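Local coordinates for protein hyaluronidase (Thermobaculum terrenum, PDB 5DIY) that probably removes O-linked N-acetylglucosamine from modified proteins by hydrolysis, as a glycoside hydrolase family 84 hexosaminidase with a TIM-barrel catalytic domain, at residues Phe191-Asn196 against Thr219-Tyr224; Glu201-His206 against His242-Leu247; Phe328-Glu333 against Leu344-Glu349; Asp387-Thr392 against Asn443-Val448. One frame throughout, in Å; residues are numbered along the deposited sequence.

Interaction 1: residues Phe191-Asn196 against Thr219-Tyr224. With NAG (2-acetamido-2-deoxy-beta-D-glucopyranose), chain E.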
# COMPACT_ATOMS: atom_id res chain seq x y z
N PHE C 191 18.41 -3.67 2.37
CA PHE C 191 16.99 -3.37 2.56
C PHE C 191 16.33 -4.31 3.56
O PHE C 191 16.80 -5.43 3.79
CB PHE C 191 16.22 -3.44 1.23
CG PHE C 191 16.12 -2.13 0.49
CD1 PHE C 191 15.65 -0.99 1.12
CD2 PHE C 191 16.42 -2.06 -0.87
CE1 PHE C 191 15.52 0.21 0.44
CE2 PHE C 191 16.30 -0.87 -1.56
CZ PHE C 191 15.84 0.27 -0.90
N TRP C 192 15.22 -3.85 4.11
CA TRP C 192 14.43 -4.61 5.06
C TRP C 192 13.04 -3.96 5.14
O TRP C 192 12.94 -2.73 5.17
CB TRP C 192 15.13 -4.57 6.42
CG TRP C 192 14.46 -5.37 7.46
CD1 TRP C 192 13.66 -4.90 8.45
CD2 TRP C 192 14.53 -6.78 7.63
NE1 TRP C 192 13.21 -5.93 9.22
CE2 TRP C 192 13.73 -7.10 8.74
CE3 TRP C 192 15.18 -7.81 6.94
CZ2 TRP C 192 13.57 -8.41 9.19
CZ3 TRP C 192 15.01 -9.11 7.39
CH2 TRP C 192 14.22 -9.40 8.51
N THR C 193 11.98 -4.76 5.17
CA THR C 193 10.60 -4.24 5.15
C THR C 193 9.90 -4.23 6.51
O THR C 193 8.86 -3.59 6.65
CB THR C 193 9.71 -4.95 4.09
OG1 THR C 193 9.35 -6.26 4.53
CG2 THR C 193 10.42 -5.05 2.74
N GLY C 194 10.46 -4.92 7.49
CA GLY C 194 10.00 -4.87 8.88
C GLY C 194 9.49 -6.23 9.31
O GLY C 194 9.87 -7.23 8.72
N PRO C 195 8.63 -6.29 10.35
CA PRO C 195 8.10 -7.60 10.78
C PRO C 195 7.28 -8.35 9.71
O PRO C 195 7.26 -9.57 9.73
CB PRO C 195 7.22 -7.25 11.99
CG PRO C 195 7.80 -5.98 12.51
CD PRO C 195 8.28 -5.22 11.30
N ASN C 196 6.63 -7.61 8.81
CA ASN C 196 5.85 -8.20 7.71
C ASN C 196 6.30 -7.60 6.39
O ASN C 196 7.15 -6.70 6.37
CB ASN C 196 4.35 -7.93 7.92
CG ASN C 196 3.88 -8.29 9.32
OD1 ASN C 196 3.72 -9.47 9.64
ND2 ASN C 196 3.67 -7.28 10.16
N THR C 219 18.50 -0.17 5.68
CA THR C 219 17.69 0.81 4.97
C THR C 219 16.29 0.21 4.89
O THR C 219 16.15 -0.96 4.57
CB THR C 219 18.23 1.07 3.55
OG1 THR C 219 19.62 1.37 3.62
CG2 THR C 219 17.49 2.24 2.89
N LEU C 220 15.27 0.99 5.21
CA LEU C 220 13.91 0.47 5.19
C LEU C 220 13.30 0.60 3.80
O LEU C 220 13.26 1.69 3.22
CB LEU C 220 13.02 1.18 6.21
CG LEU C 220 13.09 0.67 7.65
CD1 LEU C 220 12.42 1.70 8.56
CD2 LEU C 220 12.44 -0.70 7.81
N TRP C 221 12.85 -0.54 3.27
CA TRP C 221 11.95 -0.61 2.13
C TRP C 221 10.59 -0.69 2.78
O TRP C 221 10.16 -1.76 3.19
CB TRP C 221 12.25 -1.87 1.30
CG TRP C 221 11.41 -2.10 0.06
CD1 TRP C 221 10.07 -1.83 -0.10
CD2 TRP C 221 11.85 -2.67 -1.17
NE1 TRP C 221 9.67 -2.19 -1.36
CE2 TRP C 221 10.74 -2.71 -2.04
CE3 TRP C 221 13.09 -3.14 -1.63
CZ2 TRP C 221 10.83 -3.21 -3.34
CZ3 TRP C 221 13.17 -3.64 -2.92
CH2 TRP C 221 12.05 -3.67 -3.76
N ASP C 222 9.89 0.44 2.89
CA ASP C 222 8.63 0.47 3.62
C ASP C 222 7.48 0.33 2.63
O ASP C 222 7.27 1.21 1.79
CB ASP C 222 8.52 1.75 4.45
CG ASP C 222 7.64 1.58 5.68
OD1 ASP C 222 6.96 0.53 5.81
OD2 ASP C 222 7.64 2.48 6.54
N ASN C 223 6.76 -0.78 2.72
CA ASN C 223 5.69 -1.11 1.78
C ASN C 223 4.37 -0.46 2.18
O ASN C 223 3.40 -1.13 2.54
CB ASN C 223 5.52 -2.63 1.65
CG ASN C 223 6.61 -3.28 0.82
OD1 ASN C 223 7.30 -4.18 1.28
ND2 ASN C 223 6.74 -2.86 -0.42
N TYR C 224 4.37 0.87 2.11
CA TYR C 224 3.17 1.68 2.25
C TYR C 224 3.48 2.98 1.48
O TYR C 224 4.58 3.53 1.67
CB TYR C 224 2.86 1.98 3.73
CG TYR C 224 1.54 2.71 3.86
CD1 TYR C 224 0.33 2.01 3.86
CD2 TYR C 224 1.50 4.10 3.91
CE1 TYR C 224 -0.89 2.69 3.94
CE2 TYR C 224 0.30 4.78 4.00
CZ TYR C 224 -0.90 4.07 4.00
OH TYR C 224 -2.08 4.76 4.07
C1 NAG E . 7.00 -7.68 -2.11
C2 NAG E . 7.94 -6.98 -3.12
C3 NAG E . 7.42 -5.63 -3.63
C4 NAG E . 5.90 -5.58 -3.54
C5 NAG E . 5.50 -5.69 -2.08
C6 NAG E . 3.98 -5.65 -1.87
C7 NAG E . 9.62 -6.20 -1.48
C8 NAG E . 11.08 -6.21 -1.15
N2 NAG E . 9.29 -6.86 -2.59
O3 NAG E . 7.85 -5.46 -4.99
O4 NAG E . 5.42 -4.33 -4.05
O5 NAG E . 6.07 -6.83 -1.43
O6 NAG E . 3.30 -6.64 -2.66
O7 NAG E . 8.80 -5.63 -0.77
O HOH W 1 6.76 -2.15 5.26
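F191 and W221 make up the dense end of this contact. The rim of the W221 six-membered ring is turned toward the phenyl face in an edge-to-face pair, centroids 5.1 Å apart and planes at 69°, with W221 CE3 sitting over the face but off-centre. The phenyl ring is gripped elsewhere too: F191 CD1 meets W221 CB at 3.5 Å, and F191 CE1 meets the methyl T219 CG2 at 3.7 Å. Between the strands, W221 N donates to W192 O at 2.9 Å, and W192 N makes a weak bond to T219 O. F191 pairs with T219 and W192 with L220, all running parallel: these are the sixth and seventh strands of the TIM barrel, joined by a beta-alpha-beta crossover through helix 204-214, on which W192 and L220 pack. Past T193 the chains part and packing loosens. T193 CG2 still lies against W221 O at 3.3 Å, but beyond it a water bridges T193 O, D222 OD1 and N223 N, accepting from N223 N at 2.9 Å. The C-terminal ends of these strands form part of the sugar site, where N223 is an N-acetylglucosamine-binding residue and the acetyl methyl NAG C8 rests 3.4 Å above the W221 ring plane, over its centre.

Interaction 2: residues Glu201-His206 against His242-Leu247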
# COMPACT_ATOMS: atom_id res chain seq x y z
N GLU C 201 3.68 -2.08 12.21
CA GLU C 201 4.51 -1.16 12.98
C GLU C 201 5.98 -1.49 12.76
O GLU C 201 6.34 -2.65 12.53
CB GLU C 201 4.17 -1.25 14.47
CG GLU C 201 4.16 -2.68 15.01
CD GLU C 201 4.03 -2.75 16.52
OE1 GLU C 201 3.47 -1.81 17.13
OE2 GLU C 201 4.50 -3.76 17.08
N ILE C 202 6.83 -0.47 12.82
CA ILE C 202 8.28 -0.66 12.77
C ILE C 202 8.85 -0.00 14.03
O ILE C 202 8.77 1.22 14.18
CB ILE C 202 8.92 -0.11 11.48
CG1 ILE C 202 8.20 -0.70 10.25
CG2 ILE C 202 10.40 -0.48 11.41
CD1 ILE C 202 8.80 -0.29 8.92
N THR C 203 9.41 -0.83 14.92
CA THR C 203 9.93 -0.37 16.21
C THR C 203 11.46 -0.27 16.22
O THR C 203 12.13 -0.95 15.44
CB THR C 203 9.50 -1.32 17.34
OG1 THR C 203 10.06 -2.62 17.10
CG2 THR C 203 7.98 -1.43 17.41
N THR C 204 11.99 0.55 17.12
CA THR C 204 13.43 0.69 17.32
C THR C 204 14.02 -0.64 17.77
O THR C 204 15.08 -1.06 17.28
CB THR C 204 13.80 1.76 18.37
OG1 THR C 204 13.19 1.42 19.63
CG2 THR C 204 13.33 3.14 17.94
N SER C 205 13.33 -1.31 18.69
CA SER C 205 13.71 -2.65 19.15
C SER C 205 13.89 -3.62 17.99
O SER C 205 14.87 -4.37 17.96
CB SER C 205 12.65 -3.20 20.10
OG SER C 205 13.03 -4.47 20.60
N HIS C 206 12.95 -3.61 17.05
CA HIS C 206 13.01 -4.50 15.90
C HIS C 206 14.20 -4.17 15.01
O HIS C 206 14.97 -5.07 14.64
CB HIS C 206 11.71 -4.45 15.08
CG HIS C 206 11.67 -5.44 13.96
ND1 HIS C 206 11.70 -6.80 14.18
CD2 HIS C 206 11.62 -5.28 12.62
CE1 HIS C 206 11.66 -7.43 13.02
NE2 HIS C 206 11.61 -6.53 12.06
N HIS C 242 2.80 4.55 12.81
CA HIS C 242 3.30 3.43 13.61
C HIS C 242 4.77 3.12 13.36
O HIS C 242 5.22 1.98 13.52
CB HIS C 242 2.43 2.18 13.41
CG HIS C 242 0.97 2.45 13.57
ND1 HIS C 242 0.01 1.89 12.75
CD2 HIS C 242 0.30 3.25 14.43
CE1 HIS C 242 -1.18 2.32 13.12
NE2 HIS C 242 -1.03 3.15 14.14
N ARG C 243 5.52 4.15 12.97
CA ARG C 243 6.97 4.05 12.82
C ARG C 243 7.54 4.82 14.00
O ARG C 243 7.20 5.99 14.19
CB ARG C 243 7.44 4.64 11.48
CG ARG C 243 7.46 3.64 10.34
CD ARG C 243 6.06 3.19 9.95
NE ARG C 243 6.05 2.12 8.95
CZ ARG C 243 5.16 1.12 8.88
NH1 ARG C 243 4.18 1.00 9.78
NH2 ARG C 243 5.25 0.22 7.92
N ASP C 244 8.38 4.16 14.78
CA ASP C 244 8.87 4.75 16.03
C ASP C 244 9.55 6.09 15.78
O ASP C 244 10.22 6.25 14.76
CB ASP C 244 9.83 3.79 16.76
CG ASP C 244 9.12 2.87 17.75
OD1 ASP C 244 7.87 2.75 17.70
OD2 ASP C 244 9.81 2.24 18.57
N PRO C 245 9.37 7.07 16.69
CA PRO C 245 10.03 8.38 16.53
C PRO C 245 11.57 8.35 16.47
O PRO C 245 12.17 9.29 15.95
CB PRO C 245 9.58 9.17 17.76
CG PRO C 245 8.31 8.53 18.20
CD PRO C 245 8.36 7.09 17.78
N GLU C 246 12.19 7.30 17.01
CA GLU C 246 13.64 7.18 17.08
C GLU C 246 14.21 6.05 16.20
O GLU C 246 15.32 5.57 16.46
CB GLU C 246 14.06 7.00 18.55
CG GLU C 246 13.41 8.02 19.49
CD GLU C 246 13.96 7.99 20.90
OE1 GLU C 246 13.84 9.03 21.60
OE2 GLU C 246 14.51 6.95 21.34
N LEU C 247 13.47 5.64 15.17
CA LEU C 247 14.00 4.70 14.15
C LEU C 247 15.29 5.20 13.50
O LEU C 247 16.17 4.40 13.17
CB LEU C 247 12.99 4.42 13.03
CG LEU C 247 11.87 3.40 13.25
CD1 LEU C 247 10.98 3.37 12.01
CD2 LEU C 247 12.42 2.01 13.55
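I202 and R243 lie opposite each other where two chain segments run side by side in the same direction, joined by a single bridge. I202 N donates to H242 O at 3.0 Å, and I202 O accepts D244 N, also at 3.0 Å. Two residues on, at T204, the segment enters helix 204-214, and the D244 carboxylate reaches its first amide: D244 OD2 accepts T204 N at 3.1 Å in a straight bond (169°) that arrives from above the carboxylate plane. T203 is the N-cap, its OG1 accepting H206 N; the negative charge nearby probably suits the helix dipole. The R243 chain bends at chi2 (68°), and I202 CG1 lies over one face of its guanidinium, 3.6 Å above the plane and offset toward the rim. That guanidinium owes its main polar bond to D222, a salt bridge through NH2. L247 crosses I202 at about a right angle, its CD2 3.9 Å from I202 CG2, while T204 CG2 rests 3.5 Å from E246 O. The loop following strand 218-222 is thus docked on the lead-in and first residue of helix 204-214, with I202 and L247 packing on L220 and M207, and Y275 of helix 262-277 touching R243 and L247.

Interaction 3: residues Phe328-Glu333 against Leu344-Glu349; sequences FKKVQE and LRTLRE
K330 reaches T346 by leaving its helix with CG anti to the backbone N (chi1 -176°) and then bending at chi2 (-97°), which turns CD off the extended line. The rest of the chain runs straight out, and ammonium and hydroxyl meet tip to tip, K330 NZ donating to T346 OG1 at 2.9 Å. The bond lies at the outer margin, since K330 is exposed. Its ammonium has a stronger partner in D334, a salt bridge one turn further along the same helix, and T346 OG1 is also bonded to Q342 O, so the pair is one branch of a small polar network. The two segments belong to helices 322-336 and 340-362, consecutive in the chain and linked by a short connection: an antiparallel helical hairpin, in which the axes of the two segments approach to 9.6 Å, their directions at 148°. Where the backbones come nearest, V331 and T346 are 7.0 Å apart between their CA atoms. Here the two side chains slide past each other in opposite directions, V331 CG2 touching T346 CG2 at 3.8 Å. Deeper in, F328 and L347 cross at about a right angle, with L347 CD1 at the edge of the phenyl ring, 4.0 Å from F328 CE1. The F328 ring also stacks on F444 of helix 440-451 and touches L386 of helix 373-398, which puts this face of the hairpin against those two helices.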
# COMPACT_ATOMS: atom_id res chain seq x y z
N PHE C 328 -22.95 1.26 13.49
CA PHE C 328 -24.03 0.30 13.21
C PHE C 328 -24.34 -0.58 14.42
O PHE C 328 -25.49 -0.94 14.62
CB PHE C 328 -23.73 -0.54 11.96
CG PHE C 328 -23.72 0.25 10.67
CD1 PHE C 328 -24.78 1.09 10.33
CD2 PHE C 328 -22.67 0.12 9.77
CE1 PHE C 328 -24.78 1.82 9.15
CE2 PHE C 328 -22.66 0.83 8.58
CZ PHE C 328 -23.72 1.68 8.27
N LYS C 329 -23.33 -0.92 15.20
CA LYS C 329 -23.53 -1.55 16.50
C LYS C 329 -24.39 -0.66 17.43
O LYS C 329 -25.32 -1.14 18.10
CB LYS C 329 -22.19 -1.88 17.16
CG LYS C 329 -22.26 -2.52 18.54
CD LYS C 329 -20.88 -2.63 19.17
CE LYS C 329 -20.96 -2.74 20.69
NZ LYS C 329 -21.62 -4.00 21.13
N LYS C 330 -24.10 0.64 17.44
CA LYS C 330 -24.87 1.60 18.23
C LYS C 330 -26.33 1.68 17.75
O LYS C 330 -27.26 1.64 18.57
CB LYS C 330 -24.20 2.98 18.19
CG LYS C 330 -24.86 4.04 19.04
CD LYS C 330 -25.81 4.93 18.24
CE LYS C 330 -26.48 5.96 19.14
NZ LYS C 330 -27.61 6.60 18.42
N VAL C 331 -26.51 1.79 16.43
CA VAL C 331 -27.85 1.84 15.82
C VAL C 331 -28.65 0.58 16.13
O VAL C 331 -29.84 0.67 16.47
CB VAL C 331 -27.77 2.04 14.27
CG1 VAL C 331 -29.12 1.81 13.60
CG2 VAL C 331 -27.26 3.44 13.93
N GLN C 332 -28.02 -0.59 16.01
CA GLN C 332 -28.71 -1.84 16.31
C GLN C 332 -29.10 -1.94 17.80
O GLN C 332 -30.20 -2.42 18.12
CB GLN C 332 -27.87 -3.06 15.89
CG GLN C 332 -27.83 -3.26 14.37
CD GLN C 332 -26.87 -4.35 13.93
OE1 GLN C 332 -26.18 -4.98 14.74
NE2 GLN C 332 -26.81 -4.59 12.62
N GLU C 333 -28.24 -1.47 18.69
CA GLU C 333 -28.60 -1.43 20.12
C GLU C 333 -29.79 -0.50 20.38
O GLU C 333 -30.70 -0.85 21.12
CB GLU C 333 -27.42 -1.06 21.03
CG GLU C 333 -27.80 -1.15 22.51
CD GLU C 333 -26.63 -1.23 23.46
OE1 GLU C 333 -25.67 -0.44 23.29
OE2 GLU C 333 -26.68 -2.07 24.39
N LEU C 344 -32.90 5.61 14.06
CA LEU C 344 -33.27 6.14 12.74
C LEU C 344 -32.61 7.49 12.45
O LEU C 344 -32.15 7.72 11.32
CB LEU C 344 -34.80 6.25 12.60
CG LEU C 344 -35.58 4.93 12.49
CD1 LEU C 344 -37.07 5.22 12.47
CD2 LEU C 344 -35.16 4.13 11.26
N ARG C 345 -32.55 8.37 13.46
CA ARG C 345 -31.90 9.68 13.33
C ARG C 345 -30.42 9.53 12.99
O ARG C 345 -29.93 10.20 12.09
CB ARG C 345 -32.07 10.53 14.61
CG ARG C 345 -31.36 11.89 14.57
CD ARG C 345 -31.84 12.86 15.64
NE ARG C 345 -31.88 12.26 16.97
CZ ARG C 345 -30.84 12.08 17.79
NH1 ARG C 345 -29.60 12.47 17.46
NH2 ARG C 345 -31.03 11.50 18.97
N THR C 346 -29.74 8.65 13.72
CA THR C 346 -28.31 8.40 13.52
C THR C 346 -28.04 7.90 12.10
O THR C 346 -27.11 8.38 11.44
CB THR C 346 -27.78 7.37 14.52
OG1 THR C 346 -28.02 7.83 15.85
CG2 THR C 346 -26.28 7.12 14.34
N LEU C 347 -28.84 6.95 11.65
CA LEU C 347 -28.72 6.42 10.30
C LEU C 347 -28.98 7.51 9.25
O LEU C 347 -28.19 7.66 8.31
CB LEU C 347 -29.69 5.24 10.10
CG LEU C 347 -29.61 4.45 8.79
CD1 LEU C 347 -28.23 3.84 8.59
CD2 LEU C 347 -30.69 3.37 8.79
N ARG C 348 -30.06 8.28 9.44
CA ARG C 348 -30.42 9.40 8.56
C ARG C 348 -29.30 10.43 8.42
O ARG C 348 -28.93 10.80 7.31
CB ARG C 348 -31.68 10.10 9.08
CG ARG C 348 -32.16 11.28 8.22
CD ARG C 348 -33.28 12.06 8.89
NE ARG C 348 -34.42 11.18 9.18
CZ ARG C 348 -34.89 10.85 10.39
NH1 ARG C 348 -34.37 11.34 11.52
NH2 ARG C 348 -35.93 10.03 10.47
N GLU C 349 -28.79 10.90 9.56
CA GLU C 349 -27.72 11.90 9.61
C GLU C 349 -26.45 11.38 8.93
O GLU C 349 -25.77 12.12 8.23
CB GLU C 349 -27.42 12.31 11.07
CG GLU C 349 -28.52 13.16 11.75
CD GLU C 349 -28.33 13.41 13.26
OE1 GLU C 349 -27.52 12.72 13.93
OE2 GLU C 349 -29.03 14.31 13.81

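Interaction 4: residues Asp387-Thr392 against Asn443-Val448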
# COMPACT_ATOMS: atom_id res chain seq x y z
N ASP C 387 -29.68 4.11 2.39
CA ASP C 387 -30.91 4.88 2.22
C ASP C 387 -32.14 3.96 2.14
O ASP C 387 -33.17 4.24 2.76
CB ASP C 387 -30.81 5.76 0.97
CG ASP C 387 -31.64 7.02 1.05
OD1 ASP C 387 -32.24 7.31 2.11
OD2 ASP C 387 -31.70 7.75 0.03
N GLN C 388 -32.03 2.87 1.39
CA GLN C 388 -33.08 1.86 1.34
C GLN C 388 -33.25 1.07 2.65
O GLN C 388 -34.37 0.68 2.99
CB GLN C 388 -32.87 0.92 0.15
CG GLN C 388 -32.97 1.63 -1.20
CD GLN C 388 -34.35 2.20 -1.45
OE1 GLN C 388 -35.36 1.57 -1.15
NE2 GLN C 388 -34.40 3.41 -2.00
N ALA C 389 -32.16 0.85 3.39
CA ALA C 389 -32.26 0.27 4.74
C ALA C 389 -33.04 1.18 5.69
O ALA C 389 -33.83 0.70 6.50
CB ALA C 389 -30.88 -0.02 5.31
N MET C 390 -32.81 2.49 5.57
CA MET C 390 -33.56 3.51 6.32
C MET C 390 -35.06 3.39 6.09
O MET C 390 -35.85 3.40 7.04
CB MET C 390 -33.07 4.91 5.89
CG MET C 390 -33.79 6.09 6.52
SD MET C 390 -33.31 6.29 8.23
CE MET C 390 -34.53 7.49 8.77
N ILE C 391 -35.45 3.28 4.82
CA ILE C 391 -36.85 3.16 4.45
C ILE C 391 -37.45 1.88 5.02
O ILE C 391 -38.56 1.90 5.56
CB ILE C 391 -37.04 3.20 2.91
CG1 ILE C 391 -36.64 4.57 2.36
CG2 ILE C 391 -38.49 2.89 2.53
CD1 ILE C 391 -36.22 4.53 0.91
N THR C 392 -36.70 0.79 4.92
CA THR C 392 -37.17 -0.51 5.41
C THR C 392 -37.42 -0.47 6.92
O THR C 392 -38.51 -0.84 7.36
CB THR C 392 -36.18 -1.63 5.03
OG1 THR C 392 -36.00 -1.64 3.62
CG2 THR C 392 -36.69 -3.00 5.49
N ASN C 443 -22.42 -6.07 5.88
CA ASN C 443 -22.91 -6.88 7.01
C ASN C 443 -24.12 -6.23 7.68
O ASN C 443 -25.02 -6.93 8.12
CB ASN C 443 -21.80 -7.16 8.04
CG ASN C 443 -20.64 -7.99 7.49
OD1 ASN C 443 -20.77 -8.72 6.50
ND2 ASN C 443 -19.49 -7.87 8.13
N PHE C 444 -24.14 -4.90 7.75
CA PHE C 444 -25.30 -4.19 8.28
C PHE C 444 -26.53 -4.44 7.41
O PHE C 444 -27.59 -4.77 7.93
CB PHE C 444 -25.02 -2.68 8.40
CG PHE C 444 -26.21 -1.89 8.90
CD1 PHE C 444 -26.65 -2.05 10.21
CD2 PHE C 444 -26.87 -0.98 8.07
CE1 PHE C 444 -27.74 -1.32 10.69
CE2 PHE C 444 -27.96 -0.25 8.53
CZ PHE C 444 -28.40 -0.42 9.84
N LEU C 445 -26.37 -4.30 6.10
CA LEU C 445 -27.47 -4.53 5.15
C LEU C 445 -27.99 -5.97 5.17
O LEU C 445 -29.21 -6.20 5.13
CB LEU C 445 -27.06 -4.11 3.73
CG LEU C 445 -26.82 -2.60 3.56
CD1 LEU C 445 -26.19 -2.26 2.22
CD2 LEU C 445 -28.10 -1.81 3.77
N GLN C 446 -27.08 -6.94 5.27
CA GLN C 446 -27.47 -8.34 5.39
C GLN C 446 -28.31 -8.57 6.66
O GLN C 446 -29.26 -9.35 6.64
CB GLN C 446 -26.24 -9.25 5.41
CG GLN C 446 -26.54 -10.75 5.39
CD GLN C 446 -27.11 -11.22 4.06
OE1 GLN C 446 -26.50 -11.06 3.02
NE2 GLN C 446 -28.29 -11.81 4.10
N GLN C 447 -27.95 -7.88 7.74
CA GLN C 447 -28.68 -7.98 8.99
C GLN C 447 -30.06 -7.32 8.91
O GLN C 447 -31.00 -7.79 9.56
CB GLN C 447 -27.84 -7.42 10.16
CG GLN C 447 -28.41 -7.67 11.56
CD GLN C 447 -28.80 -9.12 11.82
OE1 GLN C 447 -29.89 -9.41 12.31
NE2 GLN C 447 -27.91 -10.03 11.51
N VAL C 448 -30.20 -6.26 8.10
CA VAL C 448 -31.54 -5.72 7.77
C VAL C 448 -32.40 -6.82 7.16
O VAL C 448 -33.55 -7.01 7.56
CB VAL C 448 -31.49 -4.51 6.80
CG1 VAL C 448 -32.90 -4.02 6.48
CG2 VAL C 448 -30.64 -3.37 7.38
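A389 and V448 are the nearest CA pair, 6.8 Å apart, of 387-392 and 443-448, two helical segments that run almost the same way, their axes coming within 10.5 Å and crossing at 28°. The small A389 methyl does most of the touching. L445 CD2 comes closest to A389 CB, at 3.6 Å; V448 CG2 lies 3.9 Å from the same atom, and F444 CE2 makes a looser contact. One turn up the first helix, chi1 (-57°) sets T392 OG1 beside the backbone N, leaving CG2 anti to that N, where it meets V448 CG1 at 4.0 Å, the two side chains passing at a slant. The T392 hydroxyl meanwhile bonds back into its own helix: OG1 donates to Q388 O at 2.9 Å, and that carbonyl also takes T392 N from the opposite face of its plane. A buried polar group is thereby satisfied locally and adds only its methyl to the interface. The contact between the segments is apolar throughout and modest in area. L445 and V448 also pack on L422 of helix 412-428, while F444 and V448 touch F393, further along the helix of A389. Nearly parallel helices packed through apolar side chains, with a third helix against them, make this part of an alpha-helical bundle, away from the sugar site.

Interactions 1 and 2 belong to the barrel and touch through the D222-R243 salt bridge: interaction 1 pairs two neighbouring strands, and interaction 2 joins the start of the helix between them to the loop after the second. Interaction 1 is buried and reaches the sugar, combining strand pairing, aromatic packing and a bridging water. Interaction 2 is only partly buried, relying on backbone bonds, an N-cap hydroxyl and a carboxylate that takes the first helix amide. Interactions 3 and 4 sit in the helical bundle, touching neither barrel contact. They share the F328-F444 neighbourhood, yet differ: 387-392 against 443-448 is wholly apolar and buried, whereas 328-333 against 344-349 runs from a buried apolar side to an exposed lysine-threonine bond.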